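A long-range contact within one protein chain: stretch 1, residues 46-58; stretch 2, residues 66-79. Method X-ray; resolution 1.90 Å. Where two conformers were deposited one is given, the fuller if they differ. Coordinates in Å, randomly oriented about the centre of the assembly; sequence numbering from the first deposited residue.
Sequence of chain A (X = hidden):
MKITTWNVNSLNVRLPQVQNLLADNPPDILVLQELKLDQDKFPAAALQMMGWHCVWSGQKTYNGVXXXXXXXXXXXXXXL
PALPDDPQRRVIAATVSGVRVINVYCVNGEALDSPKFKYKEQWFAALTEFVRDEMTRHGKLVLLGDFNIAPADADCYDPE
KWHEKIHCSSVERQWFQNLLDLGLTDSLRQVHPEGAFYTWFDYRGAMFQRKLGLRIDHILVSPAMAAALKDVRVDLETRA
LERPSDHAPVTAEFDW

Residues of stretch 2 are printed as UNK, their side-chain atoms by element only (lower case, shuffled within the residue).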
ATOM      1  N   ALA A  46      -8.476   7.608  19.327  1.00 21.18           N
ATOM      2  CA  ALA A  46      -8.180   6.215  19.688  1.00 20.92           C
ATOM      3  C   ALA A  46      -6.725   5.818  19.452  1.00 20.89           C
ATOM      4  O   ALA A  46      -6.171   5.032  20.225  1.00 20.93           O
ATOM      5  CB  ALA A  46      -9.117   5.235  18.974  1.00 19.54           C
ATOM      6  N   LEU A  47      -6.108   6.351  18.391  1.00 20.12           N
ATOM      7  CA  LEU A  47      -4.718   6.000  18.071  1.00 19.82           C
ATOM      8  C   LEU A  47      -3.714   6.919  18.753  1.00 19.72           C
ATOM      9  O   LEU A  47      -2.661   6.468  19.220  1.00 19.27           O
ATOM     10  CB  LEU A  47      -4.491   6.057  16.563  1.00 19.91           C
ATOM     11  CG  LEU A  47      -5.369   5.115  15.743  1.00 18.85           C
ATOM     12  CD1 LEU A  47      -5.243   5.397  14.228  1.00 22.28           C
ATOM     13  CD2 LEU A  47      -5.032   3.662  16.054  1.00 19.85           C
ATOM     14  N   GLN A  48      -4.024   8.216  18.760  1.00 19.53           N
ATOM     15  CA  GLN A  48      -3.212   9.210  19.456  1.00 20.00           C
ATOM     16  C   GLN A  48      -3.096   8.883  20.948  1.00 20.51           C
ATOM     17  O   GLN A  48      -2.025   9.033  21.537  1.00 20.50           O
ATOM     18  CB  GLN A  48      -3.775  10.621  19.217  1.00 20.52           C
ATOM     19  CG  GLN A  48      -3.663  11.029  17.721  1.00 21.70           C
ATOM     20  CD  GLN A  48      -4.327  12.354  17.357  1.00 26.68           C
ATOM     21  OE1 GLN A  48      -3.828  13.097  16.487  1.00 29.33           O
ATOM     22  NE2 GLN A  48      -5.460  12.649  17.993  1.00 25.61           N
ATOM     23  N   MET A  49      -4.200   8.413  21.537  1.00 20.34           N
ATOM     24  CA  MET A  49      -4.229   8.083  22.957  1.00 21.27           C
ATOM     25  C   MET A  49      -3.403   6.863  23.247  1.00 20.76           C
ATOM     26  O   MET A  49      -3.127   6.563  24.420  1.00 19.97           O
ATOM     27  CB  MET A  49      -5.667   7.942  23.475  1.00 21.45           C
ATOM     28  CG  MET A  49      -6.342   9.312  23.559  1.00 25.14           C
ATOM     29  SD  MET A  49      -8.044   9.289  24.207  1.00 33.18           S
ATOM     30  CE  MET A  49      -7.821   8.451  25.768  1.00 33.75           C
ATOM     31  N   MET A  50      -2.981   6.166  22.184  1.00 19.21           N
ATOM     32  CA  MET A  50      -2.083   5.035  22.305  0.50 19.27           C
ATOM     33  C   MET A  50      -0.627   5.462  22.105  1.00 19.23           C
ATOM     34  O   MET A  50       0.271   4.650  22.163  1.00 20.28           O
ATOM     35  CB  MET A  50      -2.451   3.956  21.286  0.50 19.40           C
ATOM     36  CG  MET A  50      -3.604   3.051  21.714  0.50 18.31           C
ATOM     37  SD  MET A  50      -4.097   1.835  20.456  0.50 20.05           S
ATOM     38  CE  MET A  50      -2.820   0.570  20.558  0.50 15.81           C
ATOM     39  N   GLY A  51      -0.409   6.734  21.849  1.00 19.01           N
ATOM     40  CA  GLY A  51       0.952   7.254  21.666  1.00 19.82           C
ATOM     41  C   GLY A  51       1.405   7.325  20.215  1.00 20.21           C
ATOM     42  O   GLY A  51       2.596   7.493  19.946  1.00 21.89           O
ATOM     43  N   TRP A  52       0.461   7.206  19.281  1.00 20.02           N
ATOM     44  CA  TRP A  52       0.777   7.301  17.855  1.00 19.89           C
ATOM     45  C   TRP A  52       0.402   8.620  17.223  1.00 20.03           C
ATOM     46  O   TRP A  52      -0.723   9.097  17.393  1.00 21.05           O
ATOM     47  CB  TRP A  52       0.127   6.140  17.101  1.00 20.17           C
ATOM     48  CG  TRP A  52       0.659   4.829  17.602  1.00 19.95           C
ATOM     49  CD1 TRP A  52       0.216   4.125  18.702  1.00 22.18           C
ATOM     50  CD2 TRP A  52       1.752   4.077  17.059  1.00 19.95           C
ATOM     51  NE1 TRP A  52       0.978   2.986  18.876  1.00 23.88           N
ATOM     52  CE2 TRP A  52       1.937   2.940  17.895  1.00 21.63           C
ATOM     53  CE3 TRP A  52       2.608   4.256  15.962  1.00 15.77           C
ATOM     54  CZ2 TRP A  52       2.908   1.970  17.634  1.00 20.45           C
ATOM     55  CZ3 TRP A  52       3.578   3.297  15.719  1.00 20.43           C
ATOM     56  CH2 TRP A  52       3.724   2.173  16.555  1.00 20.25           C
ATOM     57  N   HIS A  53       1.325   9.191  16.451  1.00 19.38           N
ATOM     58  CA  HIS A  53       1.012  10.356  15.607  1.00 19.24           C
ATOM     59  C   HIS A  53       0.356   9.897  14.303  1.00 18.87           C
ATOM     60  O   HIS A  53       0.761   8.887  13.738  1.00 17.19           O
ATOM     61  CB  HIS A  53       2.278  11.129  15.310  1.00 20.17           C
ATOM     62  CG  HIS A  53       2.959  11.648  16.539  1.00 22.50           C
ATOM     63  ND1 HIS A  53       2.460  12.703  17.274  1.00 26.51           N
ATOM     64  CD2 HIS A  53       4.083  11.244  17.173  1.00 25.30           C
ATOM     65  CE1 HIS A  53       3.257  12.933  18.303  1.00 27.68           C
ATOM     66  NE2 HIS A  53       4.248  12.058  18.265  1.00 27.53           N
ATOM     67  N   CYS A  54      -0.684  10.615  13.864  1.00 18.07           N
ATOM     68  CA  CYS A  54      -1.458  10.226  12.695  1.00 18.22           C
ATOM     69  C   CYS A  54      -1.597  11.389  11.759  1.00 17.86           C
ATOM     70  O   CYS A  54      -1.904  12.499  12.212  1.00 17.19           O
ATOM     71  CB  CYS A  54      -2.885   9.844  13.111  1.00 18.95           C
ATOM     72  SG  CYS A  54      -2.943   8.500  14.270  1.00 20.05           S
ATOM     73  N   VAL A  55      -1.387  11.153  10.462  1.00 16.55           N
ATOM     74  CA  VAL A  55      -1.842  12.106   9.446  1.00 16.32           C
ATOM     75  C   VAL A  55      -2.683  11.336   8.453  1.00 15.54           C
ATOM     76  O   VAL A  55      -2.442  10.152   8.239  1.00 15.38           O
ATOM     77  CB  VAL A  55      -0.689  12.860   8.742  1.00 16.91           C
ATOM     78  CG1 VAL A  55       0.084  13.727   9.782  1.00 15.17           C
ATOM     79  CG2 VAL A  55       0.264  11.893   7.990  1.00 16.26           C
ATOM     80  N   TRP A  56      -3.695  11.979   7.889  1.00 14.62           N
ATOM     81  CA  TRP A  56      -4.607  11.230   7.036  1.00 14.28           C
ATOM     82  C   TRP A  56      -5.328  12.118   6.047  1.00 13.98           C
ATOM     83  O   TRP A  56      -5.339  13.365   6.173  1.00 12.62           O
ATOM     84  CB  TRP A  56      -5.633  10.455   7.888  1.00 13.83           C
ATOM     85  CG  TRP A  56      -6.561  11.359   8.659  1.00 14.76           C
ATOM     86  CD1 TRP A  56      -7.821  11.750   8.278  1.00 15.87           C
ATOM     87  CD2 TRP A  56      -6.316  11.986   9.944  1.00 15.27           C
ATOM     88  NE1 TRP A  56      -8.372  12.572   9.245  1.00 16.28           N
ATOM     89  CE2 TRP A  56      -7.474  12.733  10.272  1.00 17.04           C
ATOM     90  CE3 TRP A  56      -5.248  11.974  10.844  1.00 15.44           C
ATOM     91  CZ2 TRP A  56      -7.579  13.473  11.447  1.00 16.01           C
ATOM     92  CZ3 TRP A  56      -5.357  12.716  12.026  1.00 16.59           C
ATOM     93  CH2 TRP A  56      -6.517  13.447  12.313  1.00 16.31           C
ATOM     94  N   SER A  57      -5.975  11.451   5.093  1.00 12.98           N
ATOM     95  CA  SER A  57      -6.719  12.114   4.026  1.00 13.31           C
ATOM     96  C   SER A  57      -7.872  11.185   3.786  1.00 13.63           C
ATOM     97  O   SER A  57      -7.679  10.065   3.237  1.00 11.71           O
ATOM     98  CB  SER A  57      -5.870  12.203   2.751  1.00 13.91           C
ATOM     99  OG  SER A  57      -6.557  12.882   1.702  1.00 14.95           O
ATOM    100  N   GLY A  58      -9.050  11.613   4.228  1.00 13.00           N
ATOM    101  CA  GLY A  58     -10.268  10.792   4.102  1.00 14.43           C
ATOM    102  C   GLY A  58     -11.386  11.486   3.327  1.00 16.06           C
ATOM    103  O   GLY A  58     -11.380  12.699   3.163  1.00 16.78           O
ATOM    104  N   UNK A  66      -3.835   6.827   5.330  1.00 10.52           N
ATOM    105  CA  UNK A  66      -3.301   7.416   6.564  1.00 10.99           C
ATOM    106  C   UNK A  66      -1.876   6.960   6.786  1.00 11.18           C
ATOM    107  O   UNK A  66      -1.502   5.909   6.303  1.00 11.27           O
ATOM    108  c   UNK A  66      -4.181   7.012   7.773  1.00 10.73           C
ATOM    109  N   UNK A  67      -1.098   7.755   7.524  1.00 12.53           N
ATOM    110  CA  UNK A  67       0.257   7.374   7.983  1.00 12.74           C
ATOM    111  C   UNK A  67       0.274   7.487   9.506  1.00 13.13           C
ATOM    112  O   UNK A  67      -0.097   8.526  10.068  1.00 13.20           O
ATOM    113  c   UNK A  67       1.436   8.094   5.861  1.00 12.10           C
ATOM    114  c   UNK A  67       2.703   7.895   8.028  1.00 13.25           C
ATOM    115  c   UNK A  67       1.377   8.246   7.387  1.00 13.20           C
ATOM    116  c   UNK A  67       2.281   9.139   5.162  1.00 13.01           C
ATOM    117  N   UNK A  68       0.675   6.412  10.158  1.00 12.95           N
ATOM    118  CA  UNK A  68       0.603   6.350  11.631  1.00 15.09           C
ATOM    119  C   UNK A  68       2.001   5.993  12.117  1.00 15.29           C
ATOM    120  O   UNK A  68       2.595   5.034  11.617  1.00 15.42           O
ATOM    121  c   UNK A  68      -1.786   5.515  11.439  1.00 14.88           C
ATOM    122  c   UNK A  68      -0.469   5.218  13.592  1.00 16.33           C
ATOM    123  c   UNK A  68      -0.399   5.282  12.076  1.00 14.65           C
ATOM    124  N   UNK A  69       2.558   6.779  13.044  1.00 15.34           N
ATOM    125  CA  UNK A  69       3.952   6.566  13.414  1.00 16.07           C
ATOM    126  C   UNK A  69       4.247   7.051  14.826  1.00 17.37           C
ATOM    127  O   UNK A  69       3.561   7.934  15.329  1.00 16.54           O
ATOM    128  c   UNK A  69       4.880   7.281  12.414  1.00 16.02           C
ATOM    129  o   UNK A  69       4.503   8.651  12.252  1.00 17.80           O
ATOM    130  N   UNK A  70       5.248   6.471  15.477  1.00 19.51           N
ATOM    131  CA  UNK A  70       5.591   7.006  16.800  1.00 21.53           C
ATOM    132  C   UNK A  70       6.425   8.280  16.671  1.00 22.38           C
ATOM    133  O   UNK A  70       6.387   9.124  17.568  1.00 21.85           O
ATOM    134  n   UNK A  70       4.282   6.530  22.910  1.00 38.53           N
ATOM    135  c   UNK A  70       6.149   5.953  17.771  1.00 22.96           C
ATOM    136  c   UNK A  70       4.571   5.518  22.089  1.00 39.44           C
ATOM    137  c   UNK A  70       5.164   4.709  19.841  1.00 34.73           C
ATOM    138  c   UNK A  70       4.966   5.164  18.414  1.00 27.42           C
ATOM    139  n   UNK A  70       4.603   4.267  22.545  1.00 41.63           N
ATOM    140  n   UNK A  70       4.814   5.750  20.805  1.00 37.58           N
ATOM    141  N   UNK A  71       7.119   8.435  15.540  1.00 21.97           N
ATOM    142  CA  UNK A  71       7.715   9.732  15.158  1.00 23.15           C
ATOM    143  C   UNK A  71       6.689  10.697  14.519  1.00 23.02           C
ATOM    144  O   UNK A  71       5.801  10.278  13.792  1.00 23.07           O
ATOM    145  c   UNK A  71       8.887   9.512  14.205  1.00 23.07           C
ATOM    146  o   UNK A  71       9.980   8.939  14.907  1.00 26.72           O
ATOM    147  N   UNK A  72       6.837  11.993  14.764  1.00 22.65           N
ATOM    148  CA  UNK A  72       5.947  12.991  14.180  1.00 22.91           C
ATOM    149  C   UNK A  72       6.189  13.054  12.655  1.00 21.89           C
ATOM    150  O   UNK A  72       7.338  13.238  12.205  1.00 22.07           O
ATOM    151  c   UNK A  72       5.221  15.460  14.284  1.00 24.75           C
ATOM    152  c   UNK A  72       6.166  14.402  14.848  1.00 23.57           C
ATOM    153  c   UNK A  72       5.997  14.314  16.375  1.00 25.74           C
ATOM    154  N   UNK A  73       5.134  12.865  11.846  1.00 21.35           N
ATOM    155  CA  UNK A  73       5.392  12.980  10.401  1.00 20.96           C
ATOM    156  C   UNK A  73       5.624  14.451   9.983  1.00 20.80           C
ATOM    157  O   UNK A  73       4.846  15.331  10.383  1.00 20.78           O
ATOM    158  c   UNK A  73       3.325  11.764  10.903  1.00 21.77           C
ATOM    159  c   UNK A  73       4.108  12.413   9.756  1.00 20.82           C
ATOM    160  c   UNK A  73       3.723  12.548  12.126  1.00 21.70           C
ATOM    161  N   UNK A  74       6.679  14.711   9.212  1.00 19.55           N
ATOM    162  CA  UNK A  74       6.999  16.068   8.747  1.00 19.42           C
ATOM    163  C   UNK A  74       6.667  16.280   7.258  1.00 18.65           C
ATOM    164  O   UNK A  74       6.547  15.301   6.496  1.00 17.21           O
ATOM    165  o   UNK A  74       8.575  18.206  11.268  1.00 32.70           O
ATOM    166  c   UNK A  74       8.499  16.983  11.439  1.00 30.74           C
ATOM    167  c   UNK A  74       8.490  16.378   8.961  1.00 19.81           C
ATOM    168  n   UNK A  74       7.976  16.442  12.542  1.00 30.35           N
ATOM    169  c   UNK A  74       9.021  16.019  10.372  1.00 24.11           C
ATOM    170  N   UNK A  75       6.515  17.558   6.893  0.50 17.39           N
ATOM    171  CA  UNK A  75       6.323  17.996   5.513  0.50 17.36           C
ATOM    172  C   UNK A  75       5.282  17.109   4.831  0.50 16.98           C
ATOM    173  O   UNK A  75       5.540  16.472   3.813  0.50 16.97           O
ATOM    174  o   UNK A  75       9.869  18.513   5.500  0.50 17.19           O
ATOM    175  c   UNK A  75       8.695  18.904   5.435  0.50 17.36           C
ATOM    176  o   UNK A  75       8.339  20.007   5.898  0.50 18.50           O
ATOM    177  c   UNK A  75       7.662  18.004   4.767  0.50 16.78           C
ATOM    178  N   UNK A  76       4.108  17.066   5.448  1.00 17.20           N
ATOM    179  CA  UNK A  76       2.990  16.252   4.963  1.00 16.93           C
ATOM    180  C   UNK A  76       2.500  16.805   3.629  1.00 17.35           C
ATOM    181  O   UNK A  76       2.385  18.044   3.481  1.00 16.66           O
ATOM    182  c   UNK A  76       0.743  15.295   5.486  1.00 17.81           C
ATOM    183  c   UNK A  76       2.430  15.605   7.292  1.00 16.00           C
ATOM    184  c   UNK A  76       1.872  16.190   6.002  1.00 17.81           C
ATOM    185  N   UNK A  77       2.258  15.898   2.667  1.00 16.48           N
ATOM    186  CA  UNK A  77       1.845  16.241   1.296  1.00 16.28           C
ATOM    187  C   UNK A  77       0.632  15.417   0.900  1.00 16.37           C
ATOM    188  O   UNK A  77       0.574  14.209   1.196  1.00 15.51           O
ATOM    189  c   UNK A  77       2.976  15.976   0.286  1.00 15.91           C
ATOM    190  c   UNK A  77       2.660  16.441  -1.106  1.00 19.69           C
ATOM    191  n   UNK A  77       2.302  17.544  -2.977  1.00 25.40           N
ATOM    192  c   UNK A  77       1.864  16.312  -3.162  1.00 22.65           C
ATOM    193  n   UNK A  77       2.053  15.632  -2.043  1.00 24.01           N
ATOM    194  c   UNK A  77       2.816  17.650  -1.703  1.00 23.81           C
ATOM    195  N   UNK A  78      -0.329  16.069   0.243  1.00 15.91           N
ATOM    196  CA  UNK A  78      -1.596  15.426  -0.140  1.00 15.69           C
ATOM    197  C   UNK A  78      -1.724  15.420  -1.624  1.00 15.71           C
ATOM    198  O   UNK A  78      -1.490  16.447  -2.279  1.00 15.81           O
ATOM    199  c   UNK A  78      -2.266  17.167   2.702  1.00 16.46           C
ATOM    200  c   UNK A  78      -2.826  16.087   4.775  1.00 17.77           C
ATOM    201  c   UNK A  78      -3.412  15.051   4.077  1.00 16.94           C
ATOM    202  c   UNK A  78      -2.837  16.125   1.979  1.00 17.22           C
ATOM    203  c   UNK A  78      -3.397  15.054   2.674  1.00 17.92           C
ATOM    204  c   UNK A  78      -2.822  16.141   0.466  1.00 16.19           C
ATOM    205  c   UNK A  78      -2.250  17.147   4.097  1.00 19.10           C
ATOM    206  N   UNK A  79      -2.123  14.272  -2.163  1.00 15.70           N
ATOM    207  CA  UNK A  79      -2.554  14.183  -3.549  1.00 16.06           C
ATOM    208  C   UNK A  79      -1.407  14.204  -4.534  1.00 16.24           C
ATOM    209  O   UNK A  79      -0.225  14.020  -4.150  1.00 16.57           O
TER

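Position 66 has one side-chain carbon, so it is Ala66. Its CB lies 3.7 Å from CB of Trp56, its non-hydrogen-bonded partner, and the CA atoms of Ala66 and Trp56 are 4.1 Å apart.

Position 67 carries four carbons forked at the first, one arm two carbons long: Ile67. Its CB is 3.9 Å from Val55 CG2. The backbone pairs in both directions, Ile67 N to Val55 O at 2.8 Å and Val55 N to Ile67 O at 3.0 Å.

Position 68 has one carbon bearing two more, the pattern of Val68. On the sheet face shared with Cys54, its CG1 lies 3.7 Å from Trp52 CB and 4.2 Å from Cys54 SG, while CG2 is 4.4 Å from Leu47 CD1.

Position 69 has one carbon, then one oxygen: Ser69. Its backbone closes the second hydrogen-bonded pair, His53 N to Ser69 O at 2.8 Å and Ser69 N to His53 O at 2.9 Å.

At position 70 three carbons lead to a nitrogen and then a carbon carrying two nitrogens, which defines Arg70. Its CG stands 3.4 Å from the centroid of the Trp52 six-membered ring, 8° off the normal, a CH-pi contact. The guanidinium continues past Gly51, with NE 2.9 Å from Gly51 O; an ideal CB on Gly51 would fall 2.4 Å from Arg70 NH2, a clash.

Position 71, again one carbon and one oxygen, is Ser71; its CB points away from stretch 1.

Position 72 is a carbon with two carbon branches, Val72. Its CG2 sits 3.6 Å from the His53 ring centroid, 17° off the normal.

Position 73 has three carbons closing a ring onto the backbone nitrogen: Pro73. CD is 3.8 Å from His53 CB, and CG is 4.0 Å from Val55 CG1.

Position 74, three carbons with an oxygen and a nitrogen on the third, is Gln74. Position 75, two carbons with two oxygens on the second, is Asp75. Neither touches stretch 1.

Position 76 repeats the three-carbon fork: Val76, with CG2 3.9 Å from Val55 CG1.

Position 77 has a five-membered ring with two nitrogens, His77, out of reach. Position 78 bears a six-carbon ring, Phe78, whose edge meets Trp56 O (3.3 Å from CE1) and Ser57 CB (3.8 Å from CD1). Position 79 lacks a side chain: Gly79.

Four backbone hydrogen bonds therefore fix the antiparallel register, with strand axes at 176°. Val68 packs on the Cys54 face; on the His53 and Val55 face, the chain after the strand returns to cover both residues.

Stretch 2 (66-79) AIVSRSVPQDVHFG
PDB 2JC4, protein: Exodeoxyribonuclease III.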